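Local coordinates for periplasmic protein TorT (PDB 3O1I), which probably binds a small solute in the periplasm and partners the sensor kinase TorS in the response to trimethylamine N-oxide, at residues G135-L141 / D166-S172; A127-G133 / A161-I167. One frame throughout, in Å; residues are numbered along the deposited sequence.

Interaction 1: residues G135-L141 / D166-S172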
loop_
_atom_site.group_PDB
_atom_site.type_symbol
_atom_site.label_atom_id
_atom_site.label_comp_id
_atom_site.label_asym_id
_atom_site.label_seq_id
_atom_site.Cartn_x
_atom_site.Cartn_y
_atom_site.Cartn_z
ATOM N N GLY D 135 4.748 -19.691 -47.411
ATOM C CA GLY D 135 5.827 -18.780 -47.067
ATOM C C GLY D 135 6.114 -18.807 -45.576
ATOM O O GLY D 135 5.238 -18.467 -44.776
ATOM N N LYS D 136 7.326 -19.208 -45.196
ATOM C CA LYS D 136 7.706 -19.278 -43.787
ATOM C C LYS D 136 7.146 -18.125 -42.971
ATOM O O LYS D 136 7.430 -16.961 -43.244
ATOM C CB LYS D 136 9.226 -19.299 -43.636
ATOM C CG LYS D 136 9.680 -19.156 -42.190
ATOM C CD LYS D 136 11.126 -19.577 -41.997
ATOM C CE LYS D 136 11.521 -19.481 -40.530
ATOM N NZ LYS D 136 12.884 -20.022 -40.306
ATOM N N THR D 137 6.354 -18.458 -41.958
ATOM C CA THR D 137 5.742 -17.454 -41.101
ATOM C C THR D 137 6.245 -17.606 -39.668
ATOM O O THR D 137 5.981 -18.615 -39.016
ATOM C CB THR D 137 4.200 -17.594 -41.125
ATOM O OG1 THR D 137 3.732 -17.513 -42.477
ATOM C CG2 THR D 137 3.541 -16.495 -40.310
ATOM N N ASN D 138 6.977 -16.607 -39.182
ATOM C CA ASN D 138 7.507 -16.641 -37.820
ATOM C C ASN D 138 6.450 -16.173 -36.826
ATOM O O ASN D 138 5.867 -15.095 -36.972
ATOM C CB ASN D 138 8.767 -15.776 -37.707
ATOM C CG ASN D 138 9.945 -16.367 -38.467
ATOM O OD1 ASN D 138 10.297 -17.530 -38.276
ATOM N ND2 ASN D 138 10.559 -15.567 -39.332
ATOM N N ILE D 139 6.208 -16.999 -35.813
ATOM C CA ILE D 139 5.197 -16.703 -34.808
ATOM C C ILE D 139 5.784 -16.692 -33.386
ATOM O O ILE D 139 6.814 -17.322 -33.119
ATOM C CB ILE D 139 4.047 -17.748 -34.912
ATOM C CG1 ILE D 139 2.852 -17.306 -34.069
ATOM C CG2 ILE D 139 4.551 -19.130 -34.469
ATOM C CD1 ILE D 139 1.736 -18.330 -33.998
ATOM N N ALA D 140 5.124 -15.974 -32.480
ATOM C CA ALA D 140 5.576 -15.872 -31.092
ATOM C C ALA D 140 4.538 -16.408 -30.113
ATOM O O ALA D 140 3.398 -15.964 -30.125
ATOM C CB ALA D 140 5.892 -14.420 -30.758
ATOM N N LEU D 141 4.950 -17.336 -29.250
ATOM C CA LEU D 141 4.049 -17.948 -28.270
ATOM C C LEU D 141 4.052 -17.342 -26.870
ATOM O O LEU D 141 5.032 -17.448 -26.160
ATOM C CB LEU D 141 4.350 -19.451 -28.147
ATOM C CG LEU D 141 3.691 -20.400 -29.157
ATOM C CD1 LEU D 141 4.297 -21.800 -29.046
ATOM C CD2 LEU D 141 2.197 -20.439 -28.887
ATOM N N ASP D 166 3.702 -24.131 -43.104
ATOM C CA ASP D 166 4.828 -23.204 -43.114
ATOM C C ASP D 166 4.753 -22.134 -42.025
ATOM O O ASP D 166 4.801 -20.933 -42.290
ATOM C CB ASP D 166 4.961 -22.571 -44.506
ATOM C CG ASP D 166 6.149 -23.128 -45.288
ATOM O OD1 ASP D 166 6.488 -24.319 -45.101
ATOM O OD2 ASP D 166 6.742 -22.377 -46.093
ATOM N N ILE D 167 4.643 -22.600 -40.788
ATOM C CA ILE D 167 4.575 -21.727 -39.630
ATOM C C ILE D 167 5.701 -22.125 -38.685
ATOM O O ILE D 167 5.761 -23.269 -38.236
ATOM C CB ILE D 167 3.209 -21.866 -38.930
ATOM C CG1 ILE D 167 2.151 -21.146 -39.762
ATOM C CG2 ILE D 167 3.276 -21.317 -37.516
ATOM C CD1 ILE D 167 0.770 -21.293 -39.241
ATOM N N HIS D 168 6.600 -21.182 -38.412
ATOM C CA HIS D 168 7.736 -21.424 -37.527
ATOM C C HIS D 168 7.526 -20.673 -36.216
ATOM O O HIS D 168 6.925 -19.598 -36.198
ATOM C CB HIS D 168 9.031 -20.930 -38.183
ATOM C CG HIS D 168 10.271 -21.270 -37.415
ATOM N ND1 HIS D 168 10.817 -22.535 -37.413
ATOM C CD2 HIS D 168 11.063 -20.517 -36.613
ATOM C CE1 HIS D 168 11.893 -22.548 -36.646
ATOM N NE2 HIS D 168 12.063 -21.336 -36.147
ATOM N N ILE D 169 8.012 -21.250 -35.121
ATOM C CA ILE D 169 7.906 -20.605 -33.818
ATOM C C ILE D 169 9.270 -19.973 -33.532
ATOM O O ILE D 169 10.281 -20.677 -33.440
ATOM C CB ILE D 169 7.571 -21.616 -32.699
ATOM C CG1 ILE D 169 6.323 -22.419 -33.069
ATOM C CG2 ILE D 169 7.299 -20.880 -31.398
ATOM C CD1 ILE D 169 5.906 -23.424 -32.006
ATOM N N VAL D 170 9.303 -18.646 -33.428
ATOM C CA VAL D 170 10.553 -17.947 -33.156
ATOM C C VAL D 170 10.987 -18.334 -31.757
ATOM O O VAL D 170 12.158 -18.617 -31.511
ATOM C CB VAL D 170 10.373 -16.423 -33.222
ATOM C CG1 VAL D 170 11.670 -15.725 -32.852
ATOM C CG2 VAL D 170 9.946 -16.019 -34.617
ATOM N N ASP D 171 10.024 -18.342 -30.842
ATOM C CA ASP D 171 10.280 -18.717 -29.465
ATOM C C ASP D 171 8.989 -18.663 -28.660
ATOM O O ASP D 171 7.909 -18.410 -29.199
ATOM C CB ASP D 171 11.331 -17.794 -28.833
ATOM C CG ASP D 171 12.297 -18.549 -27.913
ATOM O OD1 ASP D 171 13.087 -17.889 -27.205
ATOM O OD2 ASP D 171 12.274 -19.805 -27.906
ATOM N N SER D 172 9.114 -18.906 -27.363
ATOM C CA SER D 172 7.967 -18.901 -26.475
ATOM C C SER D 172 8.358 -18.296 -25.130
ATOM O O SER D 172 9.404 -18.628 -24.578
ATOM C CB SER D 172 7.463 -20.330 -26.283
ATOM O OG SER D 172 6.253 -20.352 -25.546
#
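I139 meets I167 and I169 through one methyl, CG2, on the face of the sheet that also carries T137, L141 and S172. CG1 of I139 is anti to its backbone N (chi1 -169°), which leaves CG2 leaning across to the other strand, where it lies 4.0 Å from CG2 of I167 and just as near CG1 of I169. Further along, L141 reaches back one step: its CD1 packs on CD1 of I169 at 3.7 Å, the two chains crossing obliquely. F158 and Y159 of helix 152-163 and L126 of helix 116-127 close over this face, while Y197 and V199 continue it on strand 197-200.

The backbones run parallel and twist against each other, as expected of the beta-alpha-beta unit 137-142, 152-163, 167-172, in which strand 167-172 ends up at the margin of the four-stranded parallel sheet within this chain. T137 and I139 each turn both N-H and C=O toward 166-170; I139 N donates to H168 O at 2.7 Å, and V170 N to I139 O at 2.8 Å. V170 makes a beta bulge, an extra residue on strand 167-172, and L141 N bonds to D171 O. The V170 side chain crosses that of N138 at about a right angle, CG2 against CB.

On the other face N138 and H168 lie side by side, and K136, from the loop before, runs alongside H168. The extended lysine brings NZ above one face of the imidazole, offset toward its rim, and the amide plane of N138 is nearly perpendicular to that ring. At the far end S172 OG bonds to L141 O at 3.2 Å, from above the carbonyl plane. At the near end T137 OG1 donates to G135 O at 2.9 Å, almost in line with the carbonyl.

Interaction 2: residues A127-G133 / A161-I167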
loop_
_atom_site.group_PDB
_atom_site.type_symbol
_atom_site.label_atom_id
_atom_site.label_comp_id
_atom_site.label_asym_id
_atom_site.label_seq_id
_atom_site.Cartn_x
_atom_site.Cartn_y
_atom_site.Cartn_z
ATOM N N ALA D 127 -2.576 -22.482 -39.721
ATOM C CA ALA D 127 -2.055 -23.450 -40.684
ATOM C C ALA D 127 -2.890 -23.370 -41.962
ATOM O O ALA D 127 -2.469 -23.815 -43.030
ATOM C CB ALA D 127 -2.126 -24.850 -40.099
ATOM N N GLU D 128 -4.080 -22.791 -41.830
ATOM C CA GLU D 128 -5.022 -22.641 -42.928
ATOM C C GLU D 128 -4.839 -21.276 -43.567
ATOM O O GLU D 128 -5.354 -21.000 -44.645
ATOM C CB GLU D 128 -6.449 -22.782 -42.388
ATOM C CG GLU D 128 -7.561 -22.575 -43.411
ATOM C CD GLU D 128 -8.953 -22.775 -42.814
ATOM O OE1 GLU D 128 -9.262 -22.126 -41.789
ATOM O OE2 GLU D 128 -9.736 -23.575 -43.374
ATOM N N ARG D 129 -4.093 -20.426 -42.880
ATOM C CA ARG D 129 -3.830 -19.075 -43.348
ATOM C C ARG D 129 -2.413 -19.039 -43.922
ATOM O O ARG D 129 -2.028 -18.106 -44.621
ATOM C CB ARG D 129 -3.951 -18.114 -42.166
ATOM C CG ARG D 129 -3.901 -16.640 -42.513
ATOM C CD ARG D 129 -3.571 -15.815 -41.270
ATOM N NE ARG D 129 -3.700 -14.379 -41.499
ATOM C CZ ARG D 129 -4.854 -13.779 -41.760
ATOM N NH1 ARG D 129 -5.960 -14.499 -41.819
ATOM N NH2 ARG D 129 -4.904 -12.469 -41.964
ATOM N N HIS D 130 -1.645 -20.078 -43.614
ATOM C CA HIS D 130 -0.267 -20.187 -44.066
ATOM C C HIS D 130 0.101 -21.626 -44.363
ATOM O O HIS D 130 0.985 -22.210 -43.728
ATOM C CB HIS D 130 0.669 -19.612 -43.012
ATOM C CG HIS D 130 0.656 -18.123 -42.964
ATOM N ND1 HIS D 130 1.249 -17.349 -43.936
ATOM C CD2 HIS D 130 0.066 -17.263 -42.100
ATOM C CE1 HIS D 130 1.027 -16.073 -43.673
ATOM N NE2 HIS D 130 0.311 -15.993 -42.565
ATOM N N PRO D 131 -0.585 -22.222 -45.344
ATOM C CA PRO D 131 -0.340 -23.607 -45.741
ATOM C C PRO D 131 1.119 -23.835 -46.095
ATOM O O PRO D 131 1.816 -22.910 -46.519
ATOM C CB PRO D 131 -1.264 -23.782 -46.940
ATOM C CG PRO D 131 -2.421 -22.877 -46.590
ATOM C CD PRO D 131 -1.706 -21.646 -46.109
ATOM N N LYS D 132 1.574 -25.069 -45.911
ATOM C CA LYS D 132 2.949 -25.417 -46.224
ATOM C C LYS D 132 3.320 -24.805 -47.564
ATOM O O LYS D 132 2.609 -24.972 -48.556
ATOM C CB LYS D 132 3.120 -26.938 -46.292
ATOM C CG LYS D 132 4.545 -27.385 -46.587
ATOM C CD LYS D 132 5.488 -26.913 -45.494
ATOM C CE LYS D 132 6.941 -27.077 -45.894
ATOM N NZ LYS D 132 7.853 -26.530 -44.849
ATOM N N GLY D 133 4.430 -24.080 -47.581
ATOM C CA GLY D 133 4.886 -23.455 -48.805
ATOM C C GLY D 133 4.398 -22.033 -48.942
ATOM O O GLY D 133 5.073 -21.203 -49.536
ATOM N N ALA D 161 -1.965 -29.054 -34.755
ATOM C CA ALA D 161 -2.620 -28.298 -35.812
ATOM C C ALA D 161 -1.675 -27.418 -36.630
ATOM O O ALA D 161 -2.041 -26.955 -37.707
ATOM C CB ALA D 161 -3.723 -27.442 -35.213
ATOM N N ILE D 162 -0.463 -27.196 -36.134
ATOM C CA ILE D 162 0.499 -26.328 -36.817
ATOM C C ILE D 162 1.692 -27.046 -37.442
ATOM O O ILE D 162 2.386 -26.472 -38.279
ATOM C CB ILE D 162 1.058 -25.249 -35.818
ATOM C CG1 ILE D 162 -0.046 -24.267 -35.421
ATOM C CG2 ILE D 162 2.227 -24.491 -36.432
ATOM C CD1 ILE D 162 -0.418 -23.279 -36.501
ATOM N N LYS D 163 1.920 -28.303 -37.077
ATOM C CA LYS D 163 3.104 -29.002 -37.575
ATOM C C LYS D 163 3.355 -29.108 -39.074
ATOM O O LYS D 163 4.419 -28.695 -39.544
ATOM C CB LYS D 163 3.223 -30.391 -36.937
ATOM C CG LYS D 163 2.369 -31.493 -37.521
ATOM C CD LYS D 163 2.811 -32.807 -36.901
ATOM C CE LYS D 163 2.076 -33.996 -37.468
ATOM N NZ LYS D 163 2.558 -35.244 -36.817
ATOM N N ASN D 164 2.410 -29.652 -39.831
ATOM C CA ASN D 164 2.633 -29.782 -41.264
ATOM C C ASN D 164 2.153 -28.563 -42.042
ATOM O O ASN D 164 1.140 -28.602 -42.738
ATOM C CB ASN D 164 1.971 -31.058 -41.796
ATOM C CG ASN D 164 2.569 -32.328 -41.190
ATOM O OD1 ASN D 164 3.788 -32.511 -41.175
ATOM N ND2 ASN D 164 1.707 -33.212 -40.698
ATOM N N SER D 165 2.901 -27.476 -41.911
ATOM C CA SER D 165 2.586 -26.231 -42.591
ATOM C C SER D 165 3.810 -25.324 -42.531
ATOM O O SER D 165 4.841 -25.703 -41.973
ATOM C CB SER D 165 1.381 -25.555 -41.936
ATOM O OG SER D 165 1.579 -25.390 -40.546
ATOM N N ASP D 166 3.702 -24.131 -43.104
ATOM C CA ASP D 166 4.828 -23.204 -43.114
ATOM C C ASP D 166 4.753 -22.134 -42.025
ATOM O O ASP D 166 4.801 -20.933 -42.290
ATOM C CB ASP D 166 4.961 -22.571 -44.506
ATOM C CG ASP D 166 6.149 -23.128 -45.288
ATOM O OD1 ASP D 166 6.488 -24.319 -45.101
ATOM O OD2 ASP D 166 6.742 -22.377 -46.093
ATOM N N ILE D 167 4.643 -22.600 -40.788
ATOM C CA ILE D 167 4.575 -21.727 -39.630
ATOM C C ILE D 167 5.701 -22.125 -38.685
ATOM O O ILE D 167 5.761 -23.269 -38.236
ATOM C CB ILE D 167 3.209 -21.866 -38.930
ATOM C CG1 ILE D 167 2.151 -21.146 -39.762
ATOM C CG2 ILE D 167 3.276 -21.317 -37.516
ATOM C CD1 ILE D 167 0.770 -21.293 -39.241
#
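K132 reaches D166 and joins it in a salt bridge, NZ to OD1, although the place of OD1 is less sure in this model. The lysine chain bends at chi2 (61°) on its way to the carboxylate, and the details of its approach to OD1 are doubtful; nearer the backbone its CB rests 3.8 Å from S165 CA. G133 N lies close to both carboxylate oxygens of D166, but at poor angles for bonding. The two backbones are tied by one weak hydrogen bond, D166 N to H130 O at 3.4 Å.

S165 turns its hydroxyl the other way. With chi1 at 54° OG sits between the backbone N and the carbonyl carbon, and from there it donates to I162 O at 2.6 Å, standing above that carbonyl's plane. This ties the serine back to the carbonyl of I162; N164 between them is the centre of an inverse gamma turn. The same OG has the methyl of A127 3.8 Å away, and that methyl also lies against A161 O.

I167 extends its CD1 to the backbone at the end of helix 116-127, 3.6 Å from A127 N, while its CG1 packs 3.9 Å from H130 CB. CG of H130 is anti to the carbonyl carbon (chi1 -75°), and the ring leads away from I167 to Y197, whose hydroxyl is hydrogen-bonded to NE2.

The contact thus brings the C-terminal end of helix 116-127 and the loop after it against the turn between helix 152-163 and strand 167-172. L126 touches both I162 and I167, and Y120 and K124 carry the helix-to-helix packing on to A161.

The two interactions have centres about 10 Å apart, both far from the middle of the chain, in the lobe built on the four-stranded parallel sheet. Their segments alternate along the sequence: 127-133, 135-141, 161-167, 166-172. D166 and I167 belong to both, where the turn after helix 152-163 becomes strand 167-172. Interaction 1 joins the two strands of this beta-alpha-beta unit, and interaction 2 brings the loop preceding its first strand against the end of its helix. H130 ND1 and T137 OG1 also lie close, 2.9 Å apart. Together they connect one edge of the sheet with the ends of helices 116-127 and 152-163.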